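Local coordinates for protein endo-beta-mannanase (PDB 4QP0) that probably hydrolyses internal beta-1,4-mannosidic linkages in mannans, galactomannans and glucomannans, as a TIM-barrel glycoside hydrolase of family 5, at residues Q273-H278 with Q310-D315; A319-W324 with D354-K359; Y294-D299 with V303-V308; L47-V52 with T347-H352; V217-F222 with D242-L247. All blocks are in the same frame, centred on the assembly; numbering follows the deposited sequence.

Interaction 1: residues Q273-H278 with Q310-D315; sequences QWIKDH and QGTVED
Ile-275 and Val-313 lie where two nearly parallel helical segments, 273-278 and 310-315, come nearest, their axes 9.6 Å apart and inclined by 22°. The contact is made by carbon atoms of side chains, chiefly methyls. Ile-275 points its CB at the neighbouring helix, and its CG2 branch, anti to the backbone N (chi1 of the CG1 branch -63°), touches Thr-312 CG2 and Val-313 CG2, each at 3.8 Å. The Ile-275 and Val-313 side chains meet at about a right angle. Thr-312 shows two different sides: its hydroxyl bonds back to Val-308 O in its own helix, which leaves CG2 to face across. That methyl also meets the CG methylene of Lys-276 at 3.8 Å, while the amino end of the lysine leads away from the contact. Beta-branched residues suit this place, since a branch at CB puts a methyl close to the backbone, where it can reach the neighbouring helix. Ile-275 and Val-313 both continue inward to Met-291 on strand 289-294, so both outer helices pack on that strand. With no hydrogen bond across the interface, cohesion here rests on dispersion and on removing carbon surface from water.

Interaction 2: residues A319-W324 with D354-K359; sequences AADAFW and DAMAKK
Met-356 reaches from helix 345-358 with its CE methyl over the start of strand 320-323, where it touches three successive residues: the carbonyl O of Ala-319 and OD2 of Asp-321, both at 3.6 Å, and CA of Ala-320 at 3.7 Å. The bends at chi2 (-67°) and chi3 (-91°) fold the thioether chain so that its last carbon, rather than the sulfur, makes the contact. Methionine suits the task because a long, flexible chain can span the 7.7 Å between Met-356 CA and Ala-320 CA, and alanine because a small residue lets the methyl lie close to the strand backbone. Asp-321 and Met-356 approach each other at a slant, without a hydrogen bond between the segments. The buried carboxylate finds its partners elsewhere: His-352 NE2, one turn earlier on the same helix as the methionine, bonds to OD2, and Tyr-294 OH bonds to OD1. These two bonds fix the rotation of the carboxylate, and the methyl lying against OD2 probably adds to its shielding from water. Val-313 of helix 299-315 borders the same site. Strand 320-323 pairs in parallel with 289-294 and with 17-25, and so is the last of eight barrel strands, closing the cylinder against the first; covering it with the final helix of the chain is the pattern of a (beta/alpha)8, or TIM, barrel.

Interaction 3: residues Y294-D299 with V303-V308; sequences YGLSTD and VAQYPV
Tyr-294 and Tyr-306 are brought together by their first torsions: Tyr-294 holds CG between its backbone N and carbonyl carbon (chi1 63°), which aims the ring at the helix, while Tyr-306 sets CG beside its own N (chi1 -78°) and sends its hydroxyl end to the loop backbone. The result is a T-shaped pair, centroids 5.2 Å apart and planes at 70°. The edge of Tyr-294 is the probe, with CE1 standing 3.9 Å above the centre of the Tyr-306 face. At the rim of that second ring the phenol oxygen accepts a hydrogen bond from Leu-296 N (3.2 Å, distinctly bent), and Gly-295 CA lies 3.1 Å from Tyr-306 OH. Leu-296 then runs back past the Tyr-306 ring in the opposite direction, and its CD1 meets Gln-305 CB at 3.6 Å. Farther along, Val-303 N donates a nearly straight 2.8 Å bond to Asp-299 O, an ordinary i to i+4 link in the first turns of helix 299-315. The loop leaves the C-terminal end of strand 289-294, the end of a TIM barrel where the active site lies. Tyr-294 OH has its own partners in Gln-310 and Asp-321, so tyrosine serves twice as flat surface and polar tip: the rings pack loop against helix, and the Tyr-306 hydroxyl supplies an acceptor for the amide of buried Leu-296 through a probably modest bond.

Interaction 4: residues L47-V52 with T347-H352; sequences LGLPVV and TTVTNH
Leu-47 lies crosswise to Thr-350, the two side chains meeting at about a right angle, with the leucine branch point CG 4.1 Å from the threonine OG1. The same hydroxyl oxygen is 3.8 Å from Leu-47 O, which is too long for a hydrogen bond; this is a brush of surfaces rather than a polar link. The apolar part lies one residue earlier on the helix, where Val-349 directs its CB at the facing segment. With CG1 anti to its backbone N (chi1 170°), that methyl touches both leucines: Leu-47 CD2 at 4.2 Å and Leu-49 CD2 at 4.3 Å. One short branched side chain thus touches the ends of two longer ones. In the barrel, the contact closes the ring of outer helices, because Leu-47 ends helix 34-47, the first, and Val-349 belongs to helix 345-358, the last. Between the two leucines, Gly-48 has a positive phi of 80° and terminates the first helix in a Schellman motif, a turn that glycine makes without strain. The chain then passes through Leu-49 and Pro-50 into strand 51-55. Leu-49 also packs on Met-44 of the helix just left and on Phe-323 of the last strand. On the opposite segment a wider pi-type turn spans 347-350, and it is from this turn that Val-349 and Thr-350 present their side chains to Leu-47.

Interaction 5: residues V217-F222 with D242-L247; sequences VGDEGF and DAILAL
Ile-244 turns its CB toward the loop 217-222, though that atom itself stays 4.6 Å from the nearest methyl, Val-217 CG2. The contact begins at the first branch. Ile-244 CG2, anti to the backbone N, meets Val-217 CG2 at 3.5 Å, tighter than carbons usually pack, and the two side chains cross at about a right angle. The other branch leaves through CG1 in an extended course (chi2 159°) and ends at CD1, which lies 4.3 Å from Asp-219 OD2. Isoleucine suits the place because its short arm can press on a valine while its long arm reaches past to the next side chain. The loop follows strand 214-216, the fifth barrel strand of the TIM fold, and helix 241-245 is a short helix outside it. Asp-219 also points its CB toward the helix, but its carboxylate is engaged by the loop and the next strand: OD2 receives a weak 3.0 Å bond from Gly-221 N, and OD1 a weak one from Thr-254 OG1 on the sixth strand. Val-217 also packs on Ile-199 of helix 192-209, which continues the apolar layer.

Four of the five contacts gather on one flank of the barrel. Interactions 2 and 4, centres 7 Å apart, share helix 345-358 and reach the same sheet; interactions 1 and 3, 14 Å apart, share helix 299-315. Interaction 5 stands about 25 Å from interactions 3 and 4, centre to centre. Interaction 4 spans almost the whole chain and so encloses interactions 5, 1 and 3, whereas it alternates with interaction 2; interaction 3 falls between the segments of interaction 1, and interaction 2 opens after both. Interaction 4 joins the end of the barrel to its beginning, interactions 1 to 3 tie its last strands and helices to one another, and interaction 5 belongs to the middle of the chain.

Interaction 1: residues Q273-H278 with Q310-D315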
# COMPACT_ATOMS: atom_id res chain seq x y z
N GLN A 273 -1.52 -18.78 -10.71
CA GLN A 273 -0.47 -19.42 -9.91
C GLN A 273 0.16 -18.45 -8.90
O GLN A 273 0.52 -18.86 -7.80
CB GLN A 273 0.61 -20.04 -10.80
CG GLN A 273 1.67 -20.83 -10.05
CD GLN A 273 1.20 -22.22 -9.68
OE1 GLN A 273 1.12 -23.10 -10.54
NE2 GLN A 273 0.90 -22.45 -8.40
N TRP A 274 0.26 -17.18 -9.27
CA TRP A 274 0.85 -16.14 -8.42
C TRP A 274 0.03 -15.89 -7.17
O TRP A 274 0.60 -15.76 -6.07
CB TRP A 274 0.98 -14.86 -9.23
CG TRP A 274 1.60 -13.67 -8.54
CD1 TRP A 274 1.00 -12.45 -8.26
CD2 TRP A 274 2.99 -13.51 -8.09
NE1 TRP A 274 1.88 -11.59 -7.67
CE2 TRP A 274 3.09 -12.16 -7.53
CE3 TRP A 274 4.11 -14.33 -8.08
CZ2 TRP A 274 4.28 -11.67 -6.99
CZ3 TRP A 274 5.31 -13.82 -7.53
CH2 TRP A 274 5.38 -12.52 -7.00
N ILE A 275 -1.29 -15.83 -7.33
CA ILE A 275 -2.23 -15.66 -6.22
C ILE A 275 -2.17 -16.89 -5.30
O ILE A 275 -1.91 -16.76 -4.10
CB ILE A 275 -3.69 -15.43 -6.71
CG1 ILE A 275 -3.79 -14.13 -7.52
CG2 ILE A 275 -4.67 -15.39 -5.53
CD1 ILE A 275 -4.92 -14.13 -8.53
N LYS A 276 -2.42 -18.07 -5.87
CA LYS A 276 -2.35 -19.34 -5.15
C LYS A 276 -1.07 -19.41 -4.31
O LYS A 276 -1.12 -19.79 -3.13
CB LYS A 276 -2.42 -20.52 -6.12
CG LYS A 276 -3.78 -20.76 -6.75
CD LYS A 276 -3.70 -21.64 -7.98
CE LYS A 276 -3.93 -23.11 -7.68
NZ LYS A 276 -2.67 -23.85 -7.37
N ASP A 277 0.06 -19.06 -4.91
CA ASP A 277 1.36 -19.06 -4.21
C ASP A 277 1.39 -18.16 -2.98
O ASP A 277 1.98 -18.52 -1.97
CB ASP A 277 2.51 -18.72 -5.16
CG ASP A 277 2.83 -19.85 -6.15
OD1 ASP A 277 2.36 -20.99 -5.92
OD2 ASP A 277 3.53 -19.58 -7.15
N HIS A 278 0.77 -16.99 -3.07
CA HIS A 278 0.66 -16.11 -1.90
C HIS A 278 -0.39 -16.55 -0.91
O HIS A 278 -0.20 -16.37 0.30
CB HIS A 278 0.47 -14.66 -2.33
CG HIS A 278 1.66 -14.10 -3.07
ND1 HIS A 278 2.63 -13.40 -2.46
CD2 HIS A 278 2.02 -14.17 -4.41
CE1 HIS A 278 3.56 -13.04 -3.36
NE2 HIS A 278 3.19 -13.52 -4.55
N GLN A 310 -10.35 -13.27 -9.04
CA GLN A 310 -11.16 -13.07 -7.85
C GLN A 310 -11.70 -14.41 -7.32
O GLN A 310 -11.66 -14.67 -6.11
CB GLN A 310 -12.27 -12.04 -8.14
CG GLN A 310 -11.73 -10.61 -8.21
CD GLN A 310 -12.71 -9.59 -8.76
OE1 GLN A 310 -13.83 -9.92 -9.17
NE2 GLN A 310 -12.30 -8.33 -8.77
N GLY A 311 -12.17 -15.27 -8.24
CA GLY A 311 -12.53 -16.65 -7.92
C GLY A 311 -11.41 -17.46 -7.31
O GLY A 311 -11.65 -18.31 -6.45
N THR A 312 -10.17 -17.20 -7.73
CA THR A 312 -8.99 -17.79 -7.09
C THR A 312 -8.84 -17.32 -5.65
O THR A 312 -8.61 -18.14 -4.75
CB THR A 312 -7.69 -17.48 -7.88
OG1 THR A 312 -7.85 -17.91 -9.23
CG2 THR A 312 -6.48 -18.19 -7.27
N VAL A 313 -8.98 -16.01 -5.43
CA VAL A 313 -8.87 -15.40 -4.09
C VAL A 313 -9.92 -15.98 -3.13
O VAL A 313 -9.61 -16.23 -1.94
CB VAL A 313 -8.97 -13.87 -4.16
CG1 VAL A 313 -9.33 -13.27 -2.82
CG2 VAL A 313 -7.66 -13.27 -4.66
N GLU A 314 -11.13 -16.18 -3.64
CA GLU A 314 -12.21 -16.84 -2.91
C GLU A 314 -11.83 -18.26 -2.49
O GLU A 314 -11.78 -18.57 -1.30
CB GLU A 314 -13.51 -16.85 -3.74
CG GLU A 314 -14.32 -15.57 -3.59
CD GLU A 314 -15.09 -15.17 -4.84
OE1 GLU A 314 -15.60 -16.05 -5.57
OE2 GLU A 314 -15.18 -13.95 -5.09
N ASP A 315 -11.54 -19.12 -3.47
CA ASP A 315 -11.23 -20.54 -3.23
C ASP A 315 -9.97 -20.78 -2.40
O ASP A 315 -9.91 -21.72 -1.61
CB ASP A 315 -11.12 -21.28 -4.56
CG ASP A 315 -12.41 -21.24 -5.37
OD1 ASP A 315 -13.47 -20.95 -4.79
OD2 ASP A 315 -12.35 -21.53 -6.58

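Interaction 2: residues A319-W324 with D354-K359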
# COMPACT_ATOMS: atom_id res chain seq x y z
N ALA A 319 -7.03 -13.59 2.46
CA ALA A 319 -7.67 -12.68 3.42
C ALA A 319 -8.42 -11.54 2.74
O ALA A 319 -9.57 -11.25 3.09
CB ALA A 319 -6.66 -12.14 4.42
N ALA A 320 -7.78 -10.91 1.76
CA ALA A 320 -8.39 -9.78 1.06
C ALA A 320 -7.62 -9.40 -0.19
O ALA A 320 -6.50 -9.86 -0.42
CB ALA A 320 -8.48 -8.58 1.99
N ASP A 321 -8.24 -8.55 -1.00
CA ASP A 321 -7.60 -8.02 -2.20
C ASP A 321 -8.10 -6.62 -2.48
O ASP A 321 -9.23 -6.28 -2.12
CB ASP A 321 -7.91 -8.91 -3.39
CG ASP A 321 -9.41 -9.08 -3.61
OD1 ASP A 321 -9.99 -8.29 -4.39
OD2 ASP A 321 -10.00 -9.97 -2.97
N ALA A 322 -7.27 -5.80 -3.11
CA ALA A 322 -7.64 -4.43 -3.46
C ALA A 322 -7.18 -4.12 -4.88
O ALA A 322 -5.99 -4.24 -5.20
CB ALA A 322 -7.03 -3.44 -2.47
N PHE A 323 -8.13 -3.74 -5.72
CA PHE A 323 -7.84 -3.48 -7.12
C PHE A 323 -7.31 -2.09 -7.33
O PHE A 323 -7.59 -1.17 -6.54
CB PHE A 323 -9.06 -3.72 -8.02
CG PHE A 323 -10.09 -2.63 -7.96
CD1 PHE A 323 -10.00 -1.51 -8.78
CD2 PHE A 323 -11.17 -2.73 -7.09
CE1 PHE A 323 -10.96 -0.52 -8.72
CE2 PHE A 323 -12.14 -1.74 -7.03
CZ PHE A 323 -12.03 -0.63 -7.85
N TRP A 324 -6.55 -1.94 -8.40
CA TRP A 324 -6.04 -0.66 -8.81
C TRP A 324 -6.68 -0.34 -10.14
O TRP A 324 -6.47 -1.07 -11.10
CB TRP A 324 -4.52 -0.71 -8.91
CG TRP A 324 -3.88 0.56 -9.39
CD1 TRP A 324 -3.89 1.08 -10.68
CD2 TRP A 324 -3.08 1.53 -8.61
NE1 TRP A 324 -3.20 2.26 -10.74
CE2 TRP A 324 -2.69 2.59 -9.53
CE3 TRP A 324 -2.68 1.62 -7.28
CZ2 TRP A 324 -1.93 3.68 -9.13
CZ3 TRP A 324 -1.91 2.72 -6.88
CH2 TRP A 324 -1.54 3.72 -7.79
N ASP A 354 -19.21 -8.31 -2.69
CA ASP A 354 -20.28 -8.97 -1.94
C ASP A 354 -19.88 -10.35 -1.42
O ASP A 354 -20.22 -10.71 -0.30
CB ASP A 354 -21.56 -9.09 -2.79
CG ASP A 354 -22.07 -7.74 -3.28
OD1 ASP A 354 -22.13 -6.77 -2.48
OD2 ASP A 354 -22.43 -7.64 -4.47
N ALA A 355 -19.15 -11.10 -2.24
CA ALA A 355 -18.73 -12.45 -1.88
C ALA A 355 -17.70 -12.46 -0.74
O ALA A 355 -17.73 -13.34 0.11
CB ALA A 355 -18.20 -13.19 -3.10
N MET A 356 -16.80 -11.47 -0.72
CA MET A 356 -15.90 -11.31 0.41
C MET A 356 -16.64 -10.79 1.65
O MET A 356 -16.37 -11.23 2.76
CB MET A 356 -14.73 -10.37 0.06
CG MET A 356 -13.86 -10.86 -1.08
SD MET A 356 -12.92 -12.35 -0.69
CE MET A 356 -11.41 -11.61 -0.04
N ALA A 357 -17.58 -9.86 1.44
CA ALA A 357 -18.41 -9.34 2.53
C ALA A 357 -19.18 -10.46 3.23
O ALA A 357 -19.28 -10.48 4.46
CB ALA A 357 -19.39 -8.30 1.99
N LYS A 358 -19.70 -11.39 2.42
CA LYS A 358 -20.50 -12.51 2.89
C LYS A 358 -19.69 -13.54 3.69
O LYS A 358 -20.18 -14.10 4.66
CB LYS A 358 -21.21 -13.17 1.70
CG LYS A 358 -22.27 -14.20 2.05
N LYS A 359 -18.44 -13.78 3.28
CA LYS A 359 -17.58 -14.83 3.89
C LYS A 359 -17.49 -14.79 5.42
O LYS A 359 -17.10 -13.79 6.02
CB LYS A 359 -16.17 -14.81 3.29
CG LYS A 359 -16.06 -15.44 1.91
CD LYS A 359 -14.61 -15.62 1.48
CE LYS A 359 -14.04 -16.94 2.00
NZ LYS A 359 -12.66 -17.18 1.48

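Interaction 3: residues Y294-D299 with V303-V308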
# COMPACT_ATOMS: atom_id res chain seq x y z
N TYR A 294 -3.90 -4.94 -7.82
CA TYR A 294 -3.93 -5.68 -9.07
C TYR A 294 -4.58 -4.87 -10.16
O TYR A 294 -5.42 -4.01 -9.88
CB TYR A 294 -4.55 -7.08 -8.93
CG TYR A 294 -5.99 -7.13 -8.52
CD1 TYR A 294 -6.99 -7.26 -9.48
CD2 TYR A 294 -6.36 -7.09 -7.18
CE1 TYR A 294 -8.33 -7.34 -9.11
CE2 TYR A 294 -7.68 -7.16 -6.80
CZ TYR A 294 -8.67 -7.29 -7.77
OH TYR A 294 -9.99 -7.35 -7.39
N GLY A 295 -4.16 -5.10 -11.40
CA GLY A 295 -4.69 -4.33 -12.50
C GLY A 295 -4.42 -4.91 -13.87
O GLY A 295 -3.44 -5.62 -14.07
N LEU A 296 -5.31 -4.59 -14.80
CA LEU A 296 -5.11 -4.86 -16.21
C LEU A 296 -5.45 -3.59 -17.00
O LEU A 296 -6.38 -2.85 -16.63
CB LEU A 296 -5.95 -6.06 -16.66
CG LEU A 296 -5.47 -7.40 -16.10
CD1 LEU A 296 -6.47 -8.51 -16.40
CD2 LEU A 296 -4.07 -7.76 -16.61
N SER A 297 -4.69 -3.36 -18.07
CA SER A 297 -4.72 -2.10 -18.84
C SER A 297 -6.01 -1.81 -19.59
O SER A 297 -6.25 -0.66 -19.97
CB SER A 297 -3.57 -2.07 -19.86
OG SER A 297 -2.31 -2.21 -19.22
N THR A 298 -6.82 -2.82 -19.86
CA THR A 298 -8.04 -2.58 -20.64
C THR A 298 -9.27 -3.16 -19.99
O THR A 298 -9.19 -4.14 -19.25
CB THR A 298 -7.93 -3.10 -22.09
OG1 THR A 298 -7.67 -4.51 -22.09
CG2 THR A 298 -6.84 -2.38 -22.86
N ASP A 299 -10.40 -2.53 -20.27
CA ASP A 299 -11.70 -3.00 -19.83
C ASP A 299 -11.84 -4.48 -20.20
O ASP A 299 -12.13 -5.31 -19.33
CB ASP A 299 -12.80 -2.18 -20.51
CG ASP A 299 -14.18 -2.73 -20.26
OD1 ASP A 299 -14.70 -2.52 -19.14
OD2 ASP A 299 -14.74 -3.37 -21.18
N VAL A 303 -12.55 -7.60 -17.74
CA VAL A 303 -13.75 -8.47 -17.78
C VAL A 303 -13.39 -9.94 -18.03
O VAL A 303 -14.14 -10.85 -17.64
CB VAL A 303 -14.85 -7.99 -18.77
CG1 VAL A 303 -15.25 -6.56 -18.48
CG2 VAL A 303 -14.42 -8.13 -20.22
N ALA A 304 -12.23 -10.17 -18.64
CA ALA A 304 -11.71 -11.51 -18.92
C ALA A 304 -11.07 -12.18 -17.72
O ALA A 304 -11.35 -13.35 -17.44
CB ALA A 304 -10.71 -11.45 -20.07
N GLN A 305 -10.21 -11.45 -17.01
CA GLN A 305 -9.34 -12.07 -16.00
C GLN A 305 -9.67 -11.78 -14.53
O GLN A 305 -9.40 -12.61 -13.66
CB GLN A 305 -7.86 -11.78 -16.31
CG GLN A 305 -7.41 -12.19 -17.71
CD GLN A 305 -7.45 -13.70 -17.97
OE1 GLN A 305 -7.42 -14.12 -19.13
NE2 GLN A 305 -7.50 -14.50 -16.91
N TYR A 306 -10.25 -10.62 -14.25
CA TYR A 306 -10.69 -10.29 -12.89
C TYR A 306 -11.60 -11.38 -12.27
O TYR A 306 -11.32 -11.83 -11.16
CB TYR A 306 -11.36 -8.91 -12.84
CG TYR A 306 -10.40 -7.73 -12.83
CD1 TYR A 306 -10.79 -6.49 -12.33
CD2 TYR A 306 -9.09 -7.86 -13.30
CE1 TYR A 306 -9.92 -5.41 -12.31
CE2 TYR A 306 -8.22 -6.78 -13.29
CZ TYR A 306 -8.64 -5.57 -12.79
OH TYR A 306 -7.76 -4.50 -12.78
N PRO A 307 -12.66 -11.84 -12.98
CA PRO A 307 -13.47 -12.91 -12.39
C PRO A 307 -12.66 -14.17 -12.08
O PRO A 307 -12.91 -14.84 -11.07
CB PRO A 307 -14.52 -13.21 -13.47
CG PRO A 307 -14.65 -11.93 -14.21
CD PRO A 307 -13.26 -11.34 -14.24
N VAL A 308 -11.68 -14.46 -12.94
CA VAL A 308 -10.80 -15.61 -12.74
C VAL A 308 -9.95 -15.40 -11.48
O VAL A 308 -9.93 -16.27 -10.60
CB VAL A 308 -9.89 -15.86 -13.97
CG1 VAL A 308 -9.04 -17.12 -13.78
CG2 VAL A 308 -10.74 -15.99 -15.23

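Interaction 4: residues L47-V52 with T347-H352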
# COMPACT_ATOMS: atom_id res chain seq x y z
N LEU A 47 -20.61 0.41 -3.84
CA LEU A 47 -19.94 -0.69 -4.52
C LEU A 47 -19.57 -1.82 -3.56
O LEU A 47 -19.12 -2.89 -4.00
CB LEU A 47 -18.70 -0.21 -5.28
CG LEU A 47 -18.78 -0.11 -6.81
CD1 LEU A 47 -20.07 0.53 -7.32
CD2 LEU A 47 -17.57 0.62 -7.36
N GLY A 48 -19.77 -1.59 -2.27
CA GLY A 48 -19.55 -2.61 -1.24
C GLY A 48 -18.09 -2.79 -0.85
O GLY A 48 -17.67 -3.87 -0.46
N LEU A 49 -17.32 -1.72 -0.95
CA LEU A 49 -15.90 -1.76 -0.59
C LEU A 49 -15.73 -1.09 0.77
O LEU A 49 -16.08 0.07 0.92
CB LEU A 49 -15.05 -1.04 -1.64
CG LEU A 49 -15.11 -1.48 -3.11
CD1 LEU A 49 -14.45 -0.43 -3.99
CD2 LEU A 49 -14.47 -2.85 -3.33
N PRO A 50 -15.21 -1.83 1.76
CA PRO A 50 -15.04 -1.27 3.10
C PRO A 50 -13.64 -0.71 3.41
O PRO A 50 -13.46 -0.09 4.47
CB PRO A 50 -15.33 -2.47 4.01
CG PRO A 50 -14.87 -3.65 3.22
CD PRO A 50 -14.94 -3.29 1.75
N VAL A 51 -12.68 -0.92 2.52
CA VAL A 51 -11.30 -0.47 2.76
C VAL A 51 -10.70 0.20 1.53
O VAL A 51 -10.92 -0.26 0.41
CB VAL A 51 -10.37 -1.64 3.19
CG1 VAL A 51 -8.93 -1.15 3.36
CG2 VAL A 51 -10.83 -2.29 4.48
N VAL A 52 -9.93 1.26 1.75
CA VAL A 52 -9.15 1.86 0.67
C VAL A 52 -7.67 2.09 1.06
O VAL A 52 -7.35 2.52 2.17
CB VAL A 52 -9.86 3.13 0.10
CG1 VAL A 52 -9.96 4.23 1.15
CG2 VAL A 52 -9.19 3.63 -1.17
N THR A 347 -19.25 -7.27 -12.62
CA THR A 347 -18.35 -8.37 -12.92
C THR A 347 -16.86 -8.02 -12.78
O THR A 347 -16.03 -8.92 -12.68
CB THR A 347 -18.67 -9.06 -14.27
OG1 THR A 347 -18.60 -8.10 -15.33
CG2 THR A 347 -20.07 -9.67 -14.23
N THR A 348 -16.54 -6.73 -12.75
CA THR A 348 -15.16 -6.29 -12.48
C THR A 348 -14.89 -6.10 -10.99
O THR A 348 -13.77 -6.30 -10.51
CB THR A 348 -14.81 -4.98 -13.23
OG1 THR A 348 -15.77 -3.97 -12.93
CG2 THR A 348 -14.78 -5.19 -14.73
N VAL A 349 -15.92 -5.71 -10.24
CA VAL A 349 -15.73 -5.23 -8.87
C VAL A 349 -16.80 -5.74 -7.90
O VAL A 349 -16.47 -6.22 -6.82
CB VAL A 349 -15.72 -3.69 -8.82
CG1 VAL A 349 -15.76 -3.19 -7.38
CG2 VAL A 349 -14.51 -3.12 -9.54
N THR A 350 -18.06 -5.63 -8.31
CA THR A 350 -19.20 -5.77 -7.40
C THR A 350 -19.47 -7.20 -6.93
O THR A 350 -19.58 -7.45 -5.72
CB THR A 350 -20.47 -5.07 -7.96
OG1 THR A 350 -20.51 -3.73 -7.46
CG2 THR A 350 -21.77 -5.78 -7.57
N ASN A 351 -19.57 -8.14 -7.88
CA ASN A 351 -19.80 -9.54 -7.54
C ASN A 351 -18.85 -10.04 -6.47
O ASN A 351 -19.27 -10.73 -5.54
CB ASN A 351 -19.71 -10.43 -8.79
CG ASN A 351 -20.93 -10.29 -9.69
OD1 ASN A 351 -21.90 -9.59 -9.36
ND2 ASN A 351 -20.88 -10.96 -10.84
N HIS A 352 -17.58 -9.67 -6.60
CA HIS A 352 -16.55 -10.12 -5.68
C HIS A 352 -16.60 -9.44 -4.34
O HIS A 352 -16.33 -10.07 -3.32
CB HIS A 352 -15.17 -9.94 -6.30
CG HIS A 352 -14.04 -10.45 -5.45
ND1 HIS A 352 -13.96 -11.73 -5.04
CD2 HIS A 352 -12.91 -9.80 -4.95
CE1 HIS A 352 -12.84 -11.89 -4.32
NE2 HIS A 352 -12.20 -10.71 -4.26

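Interaction 5: residues V217-F222 with D242-L247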
# COMPACT_ATOMS: atom_id res chain seq x y z
N VAL A 217 4.41 -4.10 4.80
CA VAL A 217 5.42 -3.41 4.00
C VAL A 217 4.77 -2.60 2.89
O VAL A 217 5.05 -1.41 2.76
CB VAL A 217 6.48 -4.37 3.43
CG1 VAL A 217 7.45 -3.63 2.52
CG2 VAL A 217 7.22 -5.05 4.56
N GLY A 218 3.90 -3.25 2.12
CA GLY A 218 3.29 -2.65 0.93
C GLY A 218 4.05 -3.01 -0.34
O GLY A 218 3.97 -2.29 -1.34
N ASP A 219 4.79 -4.12 -0.29
CA ASP A 219 5.61 -4.57 -1.42
C ASP A 219 4.79 -5.32 -2.46
O ASP A 219 3.61 -5.62 -2.23
CB ASP A 219 6.79 -5.44 -0.96
CG ASP A 219 6.35 -6.78 -0.34
OD1 ASP A 219 5.58 -6.79 0.65
OD2 ASP A 219 6.83 -7.84 -0.83
N GLU A 220 5.42 -5.64 -3.58
CA GLU A 220 4.77 -6.37 -4.67
C GLU A 220 4.62 -7.86 -4.36
O GLU A 220 3.85 -8.56 -5.04
CB GLU A 220 5.53 -6.17 -5.98
CG GLU A 220 5.33 -4.79 -6.58
CD GLU A 220 6.54 -4.30 -7.36
OE1 GLU A 220 7.65 -4.19 -6.77
OE2 GLU A 220 6.38 -4.00 -8.56
N GLY A 221 5.36 -8.33 -3.36
CA GLY A 221 5.27 -9.71 -2.89
C GLY A 221 6.29 -10.63 -3.50
O GLY A 221 6.10 -11.84 -3.55
N PHE A 222 7.40 -10.05 -3.96
CA PHE A 222 8.47 -10.81 -4.60
C PHE A 222 9.16 -11.75 -3.62
O PHE A 222 9.53 -11.34 -2.52
CB PHE A 222 9.47 -9.88 -5.30
CG PHE A 222 8.86 -9.05 -6.42
CD1 PHE A 222 7.68 -9.45 -7.06
CD2 PHE A 222 9.48 -7.88 -6.85
CE1 PHE A 222 7.13 -8.69 -8.08
CE2 PHE A 222 8.93 -7.12 -7.88
CZ PHE A 222 7.76 -7.53 -8.50
N ASP A 242 9.09 -14.14 2.05
CA ASP A 242 9.18 -15.09 3.17
C ASP A 242 9.82 -14.49 4.42
O ASP A 242 9.27 -14.61 5.52
CB ASP A 242 9.93 -16.36 2.74
CG ASP A 242 9.17 -17.18 1.70
OD1 ASP A 242 7.92 -17.27 1.79
OD2 ASP A 242 9.83 -17.74 0.79
N ALA A 243 10.96 -13.83 4.25
CA ALA A 243 11.66 -13.25 5.39
C ALA A 243 10.88 -12.08 6.00
O ALA A 243 10.99 -11.81 7.20
CB ALA A 243 13.08 -12.83 5.02
N ILE A 244 10.09 -11.39 5.17
CA ILE A 244 9.27 -10.27 5.64
C ILE A 244 8.12 -10.78 6.50
O ILE A 244 7.96 -10.36 7.65
CB ILE A 244 8.75 -9.41 4.47
CG1 ILE A 244 9.90 -8.59 3.85
CG2 ILE A 244 7.64 -8.48 4.92
CD1 ILE A 244 9.63 -8.14 2.43
N LEU A 245 7.32 -11.69 5.94
CA LEU A 245 6.20 -12.28 6.66
C LEU A 245 6.63 -13.04 7.94
O LEU A 245 5.83 -13.25 8.84
CB LEU A 245 5.43 -13.21 5.72
CG LEU A 245 3.97 -13.50 6.06
CD1 LEU A 245 3.16 -12.22 6.05
CD2 LEU A 245 3.37 -14.53 5.10
N ALA A 246 7.90 -13.41 8.04
CA ALA A 246 8.41 -14.09 9.23
C ALA A 246 8.74 -13.15 10.39
O ALA A 246 8.92 -13.60 11.52
CB ALA A 246 9.63 -14.92 8.88
N LEU A 247 8.82 -11.85 10.10
CA LEU A 247 9.07 -10.84 11.13
C LEU A 247 7.84 -10.65 12.01
O LEU A 247 6.72 -10.48 11.51
CB LEU A 247 9.44 -9.49 10.50
CG LEU A 247 10.69 -9.36 9.62
CD1 LEU A 247 10.73 -7.98 8.97
CD2 LEU A 247 11.95 -9.61 10.43